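Chitin oligosaccharide binding protein NagB2 (Paenibacillus sp. FPU-7, PDB 7EHU) binds the chitin oligosaccharides N,N'-diacetylchitobiose and N,N',N''-triacetylchitotriose, probably as the extracellular solute-binding component of a sugar uptake system. Local coordinates at residues L34-V39 and N45-L50; A179-N184 and K245-P250; F208-G213 and F297-I302; A387-A390 and V396-T399. All coordinates share one frame; numbering follows the deposited sequence.

Interaction 1. Residues L34-V39 and N45-L50. With NAG (2-acetamido-2-deoxy-beta-D-glucopyranose), chain B.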
loop_
_atom_site.group_PDB
_atom_site.type_symbol
_atom_site.label_atom_id
_atom_site.label_comp_id
_atom_site.label_asym_id
_atom_site.label_seq_id
_atom_site.Cartn_x
_atom_site.Cartn_y
_atom_site.Cartn_z
ATOM N N LEU A 34 19.039 -9.415 -3.455
ATOM C CA LEU A 34 17.643 -9.464 -3.034
ATOM C C LEU A 34 17.295 -8.071 -2.520
ATOM O O LEU A 34 17.687 -7.690 -1.410
ATOM C CB LEU A 34 17.447 -10.541 -1.970
ATOM C CG LEU A 34 16.013 -10.985 -1.705
ATOM C CD1 LEU A 34 16.009 -12.167 -0.735
ATOM C CD2 LEU A 34 15.126 -9.853 -1.167
ATOM N N ARG A 35 16.598 -7.307 -3.360
ATOM C CA ARG A 35 16.146 -5.961 -3.040
ATOM C C ARG A 35 14.855 -6.026 -2.237
ATOM O O ARG A 35 13.852 -6.568 -2.709
ATOM C CB ARG A 35 15.927 -5.185 -4.339
ATOM C CG ARG A 35 15.238 -3.831 -4.192
ATOM C CD ARG A 35 16.105 -2.740 -3.557
ATOM N NE ARG A 35 17.414 -2.707 -4.174
ATOM C CZ ARG A 35 17.672 -2.320 -5.422
ATOM N NH1 ARG A 35 16.687 -1.894 -6.197
ATOM N NH2 ARG A 35 18.902 -2.406 -5.913
ATOM N N HIS A 36 14.869 -5.440 -1.039
ATOM C CA HIS A 36 13.694 -5.426 -0.186
ATOM C C HIS A 36 13.547 -4.025 0.396
ATOM O O HIS A 36 14.464 -3.192 0.319
ATOM C CB HIS A 36 13.805 -6.462 0.931
ATOM C CG HIS A 36 14.854 -6.132 1.929
ATOM N ND1 HIS A 36 14.598 -5.366 3.050
ATOM C CD2 HIS A 36 16.174 -6.436 1.973
ATOM C CE1 HIS A 36 15.715 -5.223 3.734
ATOM N NE2 HIS A 36 16.679 -5.870 3.114
ATOM N N ILE A 37 12.384 -3.766 0.986
ATOM C CA ILE A 37 12.034 -2.447 1.507
ATOM C C ILE A 37 11.928 -2.441 3.031
ATOM O O ILE A 37 11.444 -1.460 3.614
ATOM C CB ILE A 37 10.754 -1.908 0.839
ATOM C CG1 ILE A 37 9.559 -2.853 1.066
ATOM C CG2 ILE A 37 10.988 -1.669 -0.642
ATOM C CD1 ILE A 37 8.242 -2.223 0.674
ATOM N N ASN A 38 12.398 -3.485 3.701
ATOM C CA ASN A 38 12.194 -3.635 5.149
ATOM C C ASN A 38 13.321 -3.013 5.962
ATOM O O ASN A 38 14.044 -3.697 6.691
ATOM C CB ASN A 38 12.003 -5.103 5.473
ATOM C CG ASN A 38 10.828 -5.660 4.757
ATOM O OD1 ASN A 38 9.729 -5.099 4.864
ATOM N ND2 ASN A 38 11.034 -6.708 3.975
ATOM N N VAL A 39 13.439 -1.681 5.835
ATOM C CA VAL A 39 14.558 -0.923 6.391
ATOM C C VAL A 39 14.237 -0.227 7.713
ATOM O O VAL A 39 15.150 0.064 8.488
ATOM C CB VAL A 39 15.130 0.096 5.375
ATOM C CG1 VAL A 39 15.639 -0.608 4.144
ATOM C CG2 VAL A 39 14.122 1.178 5.015
ATOM N N ASN A 45 10.804 -7.182 12.232
ATOM C CA ASN A 45 10.351 -8.567 12.246
ATOM C C ASN A 45 10.201 -9.102 10.825
ATOM O O ASN A 45 10.509 -10.273 10.550
ATOM C CB ASN A 45 9.026 -8.693 13.000
ATOM C CG ASN A 45 9.182 -8.541 14.503
ATOM O OD1 ASN A 45 10.260 -8.719 15.061
ATOM N ND2 ASN A 45 8.087 -8.210 15.161
ATOM N N THR A 46 9.734 -8.251 9.909
ATOM C CA THR A 46 9.616 -8.646 8.508
ATOM C C THR A 46 10.980 -8.961 7.926
ATOM O O THR A 46 11.139 -9.952 7.199
ATOM C CB THR A 46 8.944 -7.520 7.722
ATOM O OG1 THR A 46 7.730 -7.162 8.387
ATOM C CG2 THR A 46 8.600 -7.957 6.303
ATOM N N LEU A 47 11.972 -8.129 8.238
ATOM C CA LEU A 47 13.335 -8.392 7.791
ATOM C C LEU A 47 13.877 -9.688 8.383
ATOM O O LEU A 47 14.508 -10.481 7.677
ATOM C CB LEU A 47 14.233 -7.191 8.107
ATOM C CG LEU A 47 15.721 -7.330 7.763
ATOM C CD1 LEU A 47 15.903 -7.744 6.302
ATOM C CD2 LEU A 47 16.458 -6.041 8.070
ATOM N N ALA A 48 13.642 -9.931 9.669
ATOM C CA ALA A 48 14.173 -11.145 10.283
ATOM C C ALA A 48 13.559 -12.387 9.646
ATOM O O ALA A 48 14.238 -13.398 9.447
ATOM C CB ALA A 48 13.916 -11.116 11.792
ATOM N N LEU A 49 12.278 -12.321 9.292
ATOM C CA LEU A 49 11.643 -13.462 8.632
ATOM C C LEU A 49 12.248 -13.694 7.253
ATOM O O LEU A 49 12.524 -14.840 6.865
ATOM C CB LEU A 49 10.145 -13.201 8.523
ATOM C CG LEU A 49 9.262 -14.324 8.010
ATOM C CD1 LEU A 49 9.422 -15.572 8.858
ATOM C CD2 LEU A 49 7.820 -13.887 7.989
ATOM N N LEU A 50 12.486 -12.612 6.509
ATOM C CA LEU A 50 13.144 -12.718 5.214
ATOM C C LEU A 50 14.530 -13.340 5.358
ATOM O O LEU A 50 14.914 -14.206 4.565
ATOM C CB LEU A 50 13.227 -11.333 4.572
ATOM C CG LEU A 50 13.894 -11.261 3.196
ATOM C CD1 LEU A 50 13.088 -12.026 2.136
ATOM C CD2 LEU A 50 14.066 -9.800 2.790
HETATM C C1 NAG B . 5.966 -4.176 7.443
HETATM C C2 NAG B . 5.875 -2.652 7.248
HETATM C C3 NAG B . 5.093 -2.311 5.985
HETATM C C4 NAG B . 5.496 -3.182 4.800
HETATM C C5 NAG B . 5.625 -4.643 5.204
HETATM C C6 NAG B . 6.158 -5.523 4.101
HETATM C C7 NAG B . 5.788 -1.241 9.285
HETATM C C8 NAG B . 4.901 -0.755 10.404
HETATM N N2 NAG B . 5.212 -2.060 8.399
HETATM O O1 NAG B . 6.783 -4.483 8.518
HETATM O O3 NAG B . 5.276 -0.922 5.715
HETATM O O4 NAG B . 4.424 -3.177 3.859
HETATM O O5 NAG B . 6.515 -4.763 6.314
HETATM O O6 NAG B . 7.312 -4.965 3.497
HETATM O O7 NAG B . 6.962 -0.883 9.173
#

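Interaction 2. Residues A179-N184 and K245-P250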
loop_
_atom_site.group_PDB
_atom_site.type_symbol
_atom_site.label_atom_id
_atom_site.label_comp_id
_atom_site.label_asym_id
_atom_site.label_seq_id
_atom_site.Cartn_x
_atom_site.Cartn_y
_atom_site.Cartn_z
ATOM N N ALA A 179 -16.333 17.630 16.305
ATOM C CA ALA A 179 -16.286 17.427 17.753
ATOM C C ALA A 179 -14.853 17.264 18.247
ATOM O O ALA A 179 -14.496 17.759 19.327
ATOM C CB ALA A 179 -17.118 16.196 18.126
ATOM N N LEU A 180 -14.021 16.562 17.480
ATOM C CA LEU A 180 -12.622 16.408 17.862
ATOM C C LEU A 180 -11.914 17.755 17.832
ATOM O O LEU A 180 -11.212 18.121 18.784
ATOM C CB LEU A 180 -11.933 15.428 16.914
ATOM C CG LEU A 180 -12.369 13.963 17.053
ATOM C CD1 LEU A 180 -12.035 13.182 15.786
ATOM C CD2 LEU A 180 -11.734 13.302 18.276
ATOM N N LYS A 181 -12.124 18.526 16.755
ATOM C CA LYS A 181 -11.520 19.850 16.639
ATOM C C LYS A 181 -11.947 20.745 17.797
ATOM O O LYS A 181 -11.124 21.478 18.355
ATOM C CB LYS A 181 -11.916 20.458 15.289
ATOM C CG LYS A 181 -11.180 21.746 14.861
ATOM C CD LYS A 181 -9.674 21.529 14.679
ATOM C CE LYS A 181 -8.944 22.800 14.278
ATOM N NZ LYS A 181 -9.237 23.924 15.210
ATOM N N ALA A 182 -13.216 20.658 18.207
ATOM C CA ALA A 182 -13.719 21.515 19.281
ATOM C C ALA A 182 -13.055 21.202 20.614
ATOM O O ALA A 182 -12.985 22.075 21.495
ATOM C CB ALA A 182 -15.234 21.361 19.391
ATOM N N LYS A 183 -12.582 19.970 20.789
ATOM C CA LYS A 183 -11.823 19.581 21.965
ATOM C C LYS A 183 -10.323 19.785 21.805
ATOM O O LYS A 183 -9.561 19.336 22.669
ATOM C CB LYS A 183 -12.067 18.111 22.286
ATOM C CG LYS A 183 -13.441 17.692 22.772
ATOM C CD LYS A 183 -13.844 18.174 24.163
ATOM C CE LYS A 183 -12.813 17.657 25.140
ATOM N NZ LYS A 183 -13.247 17.164 26.461
ATOM N N ASN A 184 -9.880 20.425 20.718
ATOM C CA ASN A 184 -8.458 20.628 20.454
ATOM C C ASN A 184 -7.709 19.290 20.393
ATOM O O ASN A 184 -6.567 19.170 20.837
ATOM C CB ASN A 184 -7.843 21.622 21.445
ATOM C CG ASN A 184 -8.355 23.053 21.235
ATOM O OD1 ASN A 184 -9.017 23.350 20.236
ATOM N ND2 ASN A 184 -8.078 23.925 22.188
ATOM N N LYS A 245 -9.959 23.184 7.355
ATOM C CA LYS A 245 -10.663 23.136 8.627
ATOM C C LYS A 245 -9.747 22.776 9.795
ATOM O O LYS A 245 -10.200 22.800 10.944
ATOM C CB LYS A 245 -11.795 22.091 8.530
ATOM C CG LYS A 245 -12.974 22.473 7.614
ATOM C CD LYS A 245 -14.178 22.993 8.390
ATOM C CE LYS A 245 -15.297 23.501 7.467
ATOM N NZ LYS A 245 -15.866 22.448 6.582
ATOM N N GLY A 246 -8.488 22.416 9.544
ATOM C CA GLY A 246 -7.635 21.921 10.608
ATOM C C GLY A 246 -7.886 20.479 10.991
ATOM O O GLY A 246 -7.449 20.033 12.058
ATOM N N TYR A 247 -8.567 19.719 10.141
ATOM C CA TYR A 247 -8.833 18.320 10.450
ATOM C C TYR A 247 -7.611 17.452 10.156
ATOM O O TYR A 247 -7.273 16.573 10.945
ATOM C CB TYR A 247 -10.083 17.853 9.702
ATOM C CG TYR A 247 -11.383 18.591 10.030
ATOM C CD1 TYR A 247 -11.585 19.204 11.267
ATOM C CD2 TYR A 247 -12.425 18.631 9.110
ATOM C CE1 TYR A 247 -12.780 19.834 11.570
ATOM C CE2 TYR A 247 -13.620 19.268 9.401
ATOM C CZ TYR A 247 -13.783 19.873 10.634
ATOM O OH TYR A 247 -14.957 20.496 10.986
ATOM N N ILE A 248 -6.920 17.694 9.043
ATOM C CA ILE A 248 -5.610 17.098 8.802
ATOM C C ILE A 248 -4.574 17.876 9.610
ATOM O O ILE A 248 -4.614 19.108 9.658
ATOM C CB ILE A 248 -5.284 17.100 7.296
ATOM C CG1 ILE A 248 -6.192 16.125 6.546
ATOM C CG2 ILE A 248 -3.821 16.744 7.051
ATOM C CD1 ILE A 248 -6.198 16.300 5.009
ATOM N N ASP A 249 -3.668 17.157 10.291
ATOM C CA ASP A 249 -2.584 17.735 11.090
ATOM C C ASP A 249 -1.951 18.902 10.336
ATOM O O ASP A 249 -1.476 18.719 9.214
ATOM C CB ASP A 249 -1.526 16.656 11.335
ATOM C CG ASP A 249 -0.430 17.088 12.290
ATOM O OD1 ASP A 249 -0.260 18.295 12.539
ATOM O OD2 ASP A 249 0.272 16.184 12.799
ATOM N N PRO A 250 -1.927 20.115 10.906
ATOM C CA PRO A 250 -1.321 21.248 10.182
ATOM C C PRO A 250 0.123 21.037 9.831
ATOM O O PRO A 250 0.629 21.757 8.965
ATOM C CB PRO A 250 -1.464 22.433 11.155
ATOM C CG PRO A 250 -1.641 21.820 12.493
ATOM C CD PRO A 250 -2.430 20.539 12.225
#

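Interaction 3. Residues F208-G213 and F297-I302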
loop_
_atom_site.group_PDB
_atom_site.type_symbol
_atom_site.label_atom_id
_atom_site.label_comp_id
_atom_site.label_asym_id
_atom_site.label_seq_id
_atom_site.Cartn_x
_atom_site.Cartn_y
_atom_site.Cartn_z
ATOM N N PHE A 208 -11.577 10.400 -3.907
ATOM C CA PHE A 208 -12.082 10.554 -5.273
ATOM C C PHE A 208 -12.805 9.310 -5.774
ATOM O O PHE A 208 -13.660 9.428 -6.653
ATOM C CB PHE A 208 -11.084 11.171 -6.272
ATOM C CG PHE A 208 -9.859 10.347 -6.620
ATOM C CD1 PHE A 208 -9.942 9.197 -7.396
ATOM C CD2 PHE A 208 -8.591 10.810 -6.285
ATOM C CE1 PHE A 208 -8.782 8.512 -7.763
ATOM C CE2 PHE A 208 -7.455 10.119 -6.649
ATOM C CZ PHE A 208 -7.557 8.983 -7.378
ATOM N N VAL A 209 -12.516 8.131 -5.223
ATOM C CA VAL A 209 -13.352 6.981 -5.536
ATOM C C VAL A 209 -14.700 7.123 -4.842
ATOM O O VAL A 209 -15.745 6.795 -5.415
ATOM C CB VAL A 209 -12.619 5.660 -5.220
ATOM C CG1 VAL A 209 -13.580 4.464 -5.289
ATOM C CG2 VAL A 209 -11.413 5.471 -6.161
ATOM N N ALA A 210 -14.706 7.652 -3.615
ATOM C CA ALA A 210 -15.972 7.876 -2.920
ATOM C C ALA A 210 -16.844 8.887 -3.649
ATOM O O ALA A 210 -18.074 8.762 -3.640
ATOM C CB ALA A 210 -15.733 8.350 -1.484
ATOM N N THR A 211 -16.240 9.904 -4.274
ATOM C CA THR A 211 -17.030 10.928 -4.954
ATOM C C THR A 211 -17.363 10.567 -6.394
ATOM O O THR A 211 -18.440 10.924 -6.867
ATOM C CB THR A 211 -16.318 12.284 -4.931
ATOM O OG1 THR A 211 -15.024 12.151 -5.515
ATOM C CG2 THR A 211 -16.199 12.835 -3.529
ATOM N N ALA A 212 -16.468 9.882 -7.111
ATOM C CA ALA A 212 -16.640 9.647 -8.537
ATOM C C ALA A 212 -16.947 8.196 -8.880
ATOM O O ALA A 212 -17.407 7.928 -9.992
ATOM C CB ALA A 212 -15.375 10.069 -9.294
ATOM N N GLY A 213 -16.706 7.263 -7.960
ATOM C CA GLY A 213 -16.845 5.860 -8.252
ATOM C C GLY A 213 -15.559 5.236 -8.749
ATOM O O GLY A 213 -14.648 5.929 -9.211
ATOM N N PHE A 297 -12.487 1.825 10.850
ATOM C CA PHE A 297 -13.647 1.924 9.978
ATOM C C PHE A 297 -13.199 2.193 8.548
ATOM O O PHE A 297 -12.220 2.909 8.308
ATOM C CB PHE A 297 -14.693 2.957 10.448
ATOM C CG PHE A 297 -14.182 4.357 10.662
ATOM C CD1 PHE A 297 -13.645 4.741 11.881
ATOM C CD2 PHE A 297 -14.302 5.320 9.646
ATOM C CE1 PHE A 297 -13.215 6.052 12.096
ATOM C CE2 PHE A 297 -13.861 6.633 9.852
ATOM C CZ PHE A 297 -13.321 6.993 11.088
ATOM N N ARG A 298 -13.930 1.607 7.606
ATOM C CA ARG A 298 -13.665 1.889 6.216
ATOM C C ARG A 298 -14.136 3.303 5.880
ATOM O O ARG A 298 -14.895 3.938 6.612
ATOM C CB ARG A 298 -14.301 0.841 5.315
ATOM C CG ARG A 298 -15.766 0.962 5.091
ATOM C CD ARG A 298 -16.200 0.094 3.878
ATOM N NE ARG A 298 -17.641 -0.057 3.861
ATOM C CZ ARG A 298 -18.321 -1.020 4.477
ATOM N NH1 ARG A 298 -17.705 -1.980 5.149
ATOM N NH2 ARG A 298 -19.635 -1.021 4.398
ATOM N N PHE A 299 -13.611 3.818 4.788
ATOM C CA PHE A 299 -13.934 5.168 4.367
ATOM C C PHE A 299 -15.456 5.346 4.347
ATOM O O PHE A 299 -16.163 4.486 3.816
ATOM C CB PHE A 299 -13.333 5.450 2.982
ATOM C CG PHE A 299 -13.377 6.909 2.634
ATOM C CD1 PHE A 299 -14.506 7.464 2.039
ATOM C CD2 PHE A 299 -12.324 7.748 2.963
ATOM C CE1 PHE A 299 -14.576 8.814 1.780
ATOM C CE2 PHE A 299 -12.406 9.096 2.709
ATOM C CZ PHE A 299 -13.530 9.622 2.114
ATOM N N PRO A 300 -15.989 6.425 4.915
ATOM C CA PRO A 300 -17.449 6.563 5.036
ATOM C C PRO A 300 -18.143 6.881 3.714
ATOM O O PRO A 300 -17.551 7.386 2.764
ATOM C CB PRO A 300 -17.608 7.739 6.005
ATOM C CG PRO A 300 -16.350 8.560 5.793
ATOM C CD PRO A 300 -15.267 7.539 5.561
ATOM N N ASN A 301 -19.442 6.613 3.682
ATOM C CA ASN A 301 -20.239 6.767 2.463
ATOM C C ASN A 301 -20.600 8.229 2.200
ATOM O O ASN A 301 -21.215 8.900 3.045
ATOM C CB ASN A 301 -21.499 5.904 2.553
ATOM C CG ASN A 301 -21.209 4.411 2.510
ATOM O OD1 ASN A 301 -20.169 3.982 2.010
ATOM N ND2 ASN A 301 -22.098 3.623 3.080
ATOM N N ILE A 302 -20.224 8.715 1.014
ATOM C CA ILE A 302 -20.590 10.055 0.562
ATOM C C ILE A 302 -21.920 10.063 -0.176
ATOM O O ILE A 302 -22.581 11.108 -0.218
ATOM C CB ILE A 302 -19.459 10.660 -0.295
ATOM C CG1 ILE A 302 -18.304 11.100 0.611
ATOM C CG2 ILE A 302 -19.950 11.848 -1.152
ATOM C CD1 ILE A 302 -17.049 11.516 -0.115
HETATM O O HOH W 1 -18.977 6.993 -1.034
#

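Interaction 4. Residues A387-A390 and V396-T399. With NAG (2-acetamido-2-deoxy-beta-D-glucopyranose), chain C.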
loop_
_atom_site.group_PDB
_atom_site.type_symbol
_atom_site.label_atom_id
_atom_site.label_comp_id
_atom_site.label_asym_id
_atom_site.label_seq_id
_atom_site.Cartn_x
_atom_site.Cartn_y
_atom_site.Cartn_z
ATOM N N ALA A 387 -5.504 0.349 -5.578
ATOM C CA ALA A 387 -4.912 1.676 -5.488
ATOM C C ALA A 387 -4.728 2.260 -6.884
ATOM O O ALA A 387 -4.427 1.547 -7.851
ATOM C CB ALA A 387 -3.574 1.632 -4.770
ATOM N N PHE A 388 -4.907 3.581 -6.990
ATOM C CA PHE A 388 -4.821 4.236 -8.291
ATOM C C PHE A 388 -3.464 4.005 -8.961
ATOM O O PHE A 388 -3.380 4.016 -10.197
ATOM C CB PHE A 388 -5.110 5.742 -8.175
ATOM C CG PHE A 388 -3.918 6.532 -7.734
ATOM C CD1 PHE A 388 -3.492 6.499 -6.420
ATOM C CD2 PHE A 388 -3.185 7.254 -8.650
ATOM C CE1 PHE A 388 -2.353 7.175 -6.043
ATOM C CE2 PHE A 388 -2.049 7.931 -8.270
ATOM C CZ PHE A 388 -1.641 7.896 -6.959
ATOM N N ASP A 389 -2.399 3.764 -8.187
ATOM C CA ASP A 389 -1.065 3.577 -8.765
ATOM C C ASP A 389 -0.884 2.212 -9.399
ATOM O O ASP A 389 0.101 2.004 -10.117
ATOM C CB ASP A 389 -0.111 4.018 -7.675
ATOM C CG ASP A 389 0.148 3.016 -6.564
ATOM O OD1 ASP A 389 0.180 1.867 -6.457
ATOM O OD2 ASP A 389 -0.744 3.407 -5.700
ATOM N N ALA A 390 -1.871 1.324 -9.257
ATOM C CA ALA A 390 -1.909 0.137 -10.094
ATOM C C ALA A 390 -2.383 0.457 -11.508
ATOM O O ALA A 390 -2.103 -0.315 -12.438
ATOM C CB ALA A 390 -2.851 -0.907 -9.495
ATOM N N VAL A 396 2.384 9.806 -13.914
ATOM C CA VAL A 396 1.128 10.363 -13.418
ATOM C C VAL A 396 1.088 10.284 -11.895
ATOM O O VAL A 396 0.725 11.250 -11.211
ATOM C CB VAL A 396 -0.066 9.628 -14.075
ATOM C CG1 VAL A 396 -1.402 10.083 -13.484
ATOM C CG2 VAL A 396 -0.060 9.806 -15.596
ATOM N N LYS A 397 1.475 9.136 -11.344
ATOM C CA LYS A 397 1.508 8.968 -9.896
ATOM C C LYS A 397 2.390 10.018 -9.229
ATOM O O LYS A 397 1.977 10.661 -8.255
ATOM C CB LYS A 397 2.010 7.570 -9.530
ATOM C CG LYS A 397 2.051 7.293 -8.057
ATOM C CD LYS A 397 2.804 6.015 -7.721
ATOM C CE LYS A 397 4.297 6.193 -7.739
ATOM N NZ LYS A 397 4.955 4.939 -7.345
ATOM N N VAL A 398 3.630 10.168 -9.702
ATOM C CA VAL A 398 4.563 11.104 -9.077
ATOM C C VAL A 398 4.050 12.537 -9.209
ATOM O O VAL A 398 4.193 13.361 -8.296
ATOM C CB VAL A 398 5.971 10.887 -9.675
ATOM C CG1 VAL A 398 6.973 11.924 -9.194
ATOM C CG2 VAL A 398 6.480 9.481 -9.329
ATOM N N THR A 399 3.420 12.857 -10.338
ATOM C CA THR A 399 2.838 14.184 -10.487
ATOM C C THR A 399 1.716 14.405 -9.478
ATOM O O THR A 399 1.584 15.505 -8.922
ATOM C CB THR A 399 2.340 14.364 -11.918
ATOM O OG1 THR A 399 3.431 14.207 -12.833
ATOM C CG2 THR A 399 1.749 15.747 -12.129
HETATM C C1 NAG C . 2.274 1.126 -0.555
HETATM C C2 NAG C . 2.714 2.050 -1.665
HETATM C C3 NAG C . 1.511 2.754 -2.290
HETATM C C4 NAG C . 0.471 1.731 -2.732
HETATM C C5 NAG C . 0.107 0.810 -1.571
HETATM C C6 NAG C . -0.845 -0.301 -1.960
HETATM C C7 NAG C . 4.963 3.022 -1.635
HETATM C C8 NAG C . 5.843 4.111 -1.083
HETATM N N2 NAG C . 3.698 3.019 -1.211
HETATM O O3 NAG C . 1.973 3.525 -3.392
HETATM O O4 NAG C . -0.731 2.357 -3.173
HETATM O O5 NAG C . 1.303 0.208 -1.050
HETATM O O6 NAG C . -0.299 -1.136 -2.970
HETATM O O7 NAG C . 5.378 2.190 -2.443
#

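Interaction 1. Residues L34-V39 and N45-L50
Leu34, His36 and Asn38 pack on Thr46, Leu47 and Leu50 in a buried contact of the first beta-alpha-beta unit, where strand 30-36 runs out into a loop and helix 44-60 returns antiparallel over it. Leu47 and Leu50 bear obliquely on the same side of the His36 imidazole, Leu47 CD1 3.6 Å from His36 CE1 and Leu50 CD2 3.8 Å from His36 CB. Farther back along the strand, Leu34 CD2 and Leu50 CD2 come to 4.1 Å as the two side chains run past each other. For His36, chi1 68° swings the ring toward the helix and chi2 90° turns ND1 to the loop, where Asn38 N donates to it at 3.0 Å, nearly in the ring plane. An alanine in place of His36 would probably open a gap beneath Leu47 and Leu50 and leave Asn38 N without its acceptor, freeing the inverse gamma turn centred on Asn38 to shift. Asn38 and Thr46 belong to the glycan pocket. Their side chains cross at about a right angle, Thr46 CG2 3.4 Å from Asn38 OD1; Thr46 OG1 is hydrogen-bonded to O1 of the chain B NAG, and Asn38 OD1 accepts a 2.8 Å bond from that sugar's O6.

Interaction 2. Residues A179-N184 and K245-P250
Lys181 O accepts from Asn184 N at 2.9 Å, the shortest polar bond within the two segments and one of the two bonds of the Schellman motif that ends helix 170-182; the other runs from Ile185 N to Leu180 O, and Asn184, at positive phi, is the C-prime residue. The side chain of the same lysine leans over to a second Schellman ending, that of helix 230-244, where Gly246 is the residue of positive phi. Two helix ends of the solute-binding fold thus meet at the protein surface, and one long aliphatic chain makes the junction. Lys181 CG lies opposite the backbone N (chi1 -169°), and bends at chi2 and chi4 fold the chain onto the turn. Its CB comes in at the edge of the Tyr247 ring, near the ring plane and 3.9 Å from CE1. Farther out, CD sits 3.7 Å from Gly246 O and CE 3.6 Å from Lys245 O, contacts of methylene groups with carbonyl oxygens, not hydrogen bonds. The bare CA of Gly246 is what admits the lysine so closely: a beta carbon there would fall on Lys181 CE and would also press on the preceding carbonyl oxygen. Tyr247 is otherwise packed by Leu177 and Glu178 of helix 170-182 and Leu242 of helix 230-244, and backbone bonds from Tyr247 and Asp249 to Ile188 tie the loop to strand 188-189. Lys245 turns its charged end away, to a salt bridge with Asp241, while its CB rests over the centre of the Tyr247 ring, 3.4 Å above the plane.

Interaction 3. Residues F208-G213 and F297-I302
Residues 297-302, the extended loop leaving strand 294-297, pass the last turn of helix 197-212 with Ala210 and Ile302 as the nearest pair, 6.2 Å from CA to CA. No direct hydrogen bond joins the two backbones. A water stands between them, accepting from Ile302 N at 3.0 Å and apparently donating over a longer 3.3 Å to Ala210 O, though it has other acceptors within range. The side chains do the rest, and Ala210 is the focus. Its CB touches CE1 of the Phe299 ring at 3.5 Å from an oblique direction, and meets Ile302 CD1 at 3.7 Å. With CG1 pointing opposite to the carbonyl carbon (chi1 -75°) and the rest of the chain extended, Ile302 reaches forward far enough for that one methyl to lie also 3.8 Å from Thr211 CG2. Pro300 CD covers one face of the Phe299 ring toward its rim, 3.5 Å above the plane. Thr211 shows this contact only its methyl, since OG1 is hydrogen-bonded to Ala231 O of helix 230-244 and to Leu207 O of its own helix. Trp170, at the head of helix 170-182, packs on both Phe299 and Ile302, and Arg238 on Thr211 and Ile302, so the loop packs against helices 170-182, 197-212 and 230-244. Since direct contact is made by carbon alone, the fit depends on shape: the small alanine lets the ring and the isoleucine methyl come close to the helix, and the water accepts from Ile302 N and may also donate to Ala210 O.

Interaction 4. Residues A387-A390 and V396-T399
Asp389 sets its CB against Lys397 of helix 394-408, 3.5 Å from CD, and the same CB stands over the centre of the neighbouring Phe388 ring. From there the carboxylate turns into the sugar pocket: CG falls between the backbone N and the carbonyl carbon (chi1 79°). Of its oxygens, OD1 is paired with Arg77 in a salt bridge, and OD2 accepts a hydrogen bond from O4 of the chain C NAG at 2.7 Å. Ala387 CB adds a contact to the same hydroxyl. On the helix side, Lys397 crosses Phe388 at about a right angle, its CG 3.9 Å from the ring's CZ. The lysine chain then bends at chi3 (79°), and its NZ goes to Asp78 in a salt bridge, staying 5.7 Å from Asp389 OD1. Replacing Asp389 with an alanine would probably leave the sugar O4 without its acceptor and the Arg77 charge without its mate. The loop after strand 383-385 thus binds a hydroxyl of the ligand while lying on the helix that follows it. Lys397 touches Asp389 through its methylenes, while its ammonium is paired with Asp78, and with OD1 occupied by Arg77 the carboxylate is probably held in place for the sugar hydroxyl on OD2.

How the interactions relate
Interactions 1 and 4 are buried and both border the glycan pocket, about 11 Å apart at their nearest atoms: in each, carbon packing lies behind polar side chains that bind a NAG, a different one in each case. In 1 the sugar meets neutral amide and hydroxyl groups, in 4 a carboxylate held by an arginine. Interactions 2 and 3 are both partly buried, 2 the more exposed. Interaction 2 joins two helix ends where methylenes meet carbonyl oxygens; 3 is apolar with a bridging water. The two helices whose ends meet in 2 also pack on the loop of 3, which touches 4 through Phe208 CZ and Phe388 CB at 4.1 Å, linking helix 197-212 to the pocket loop.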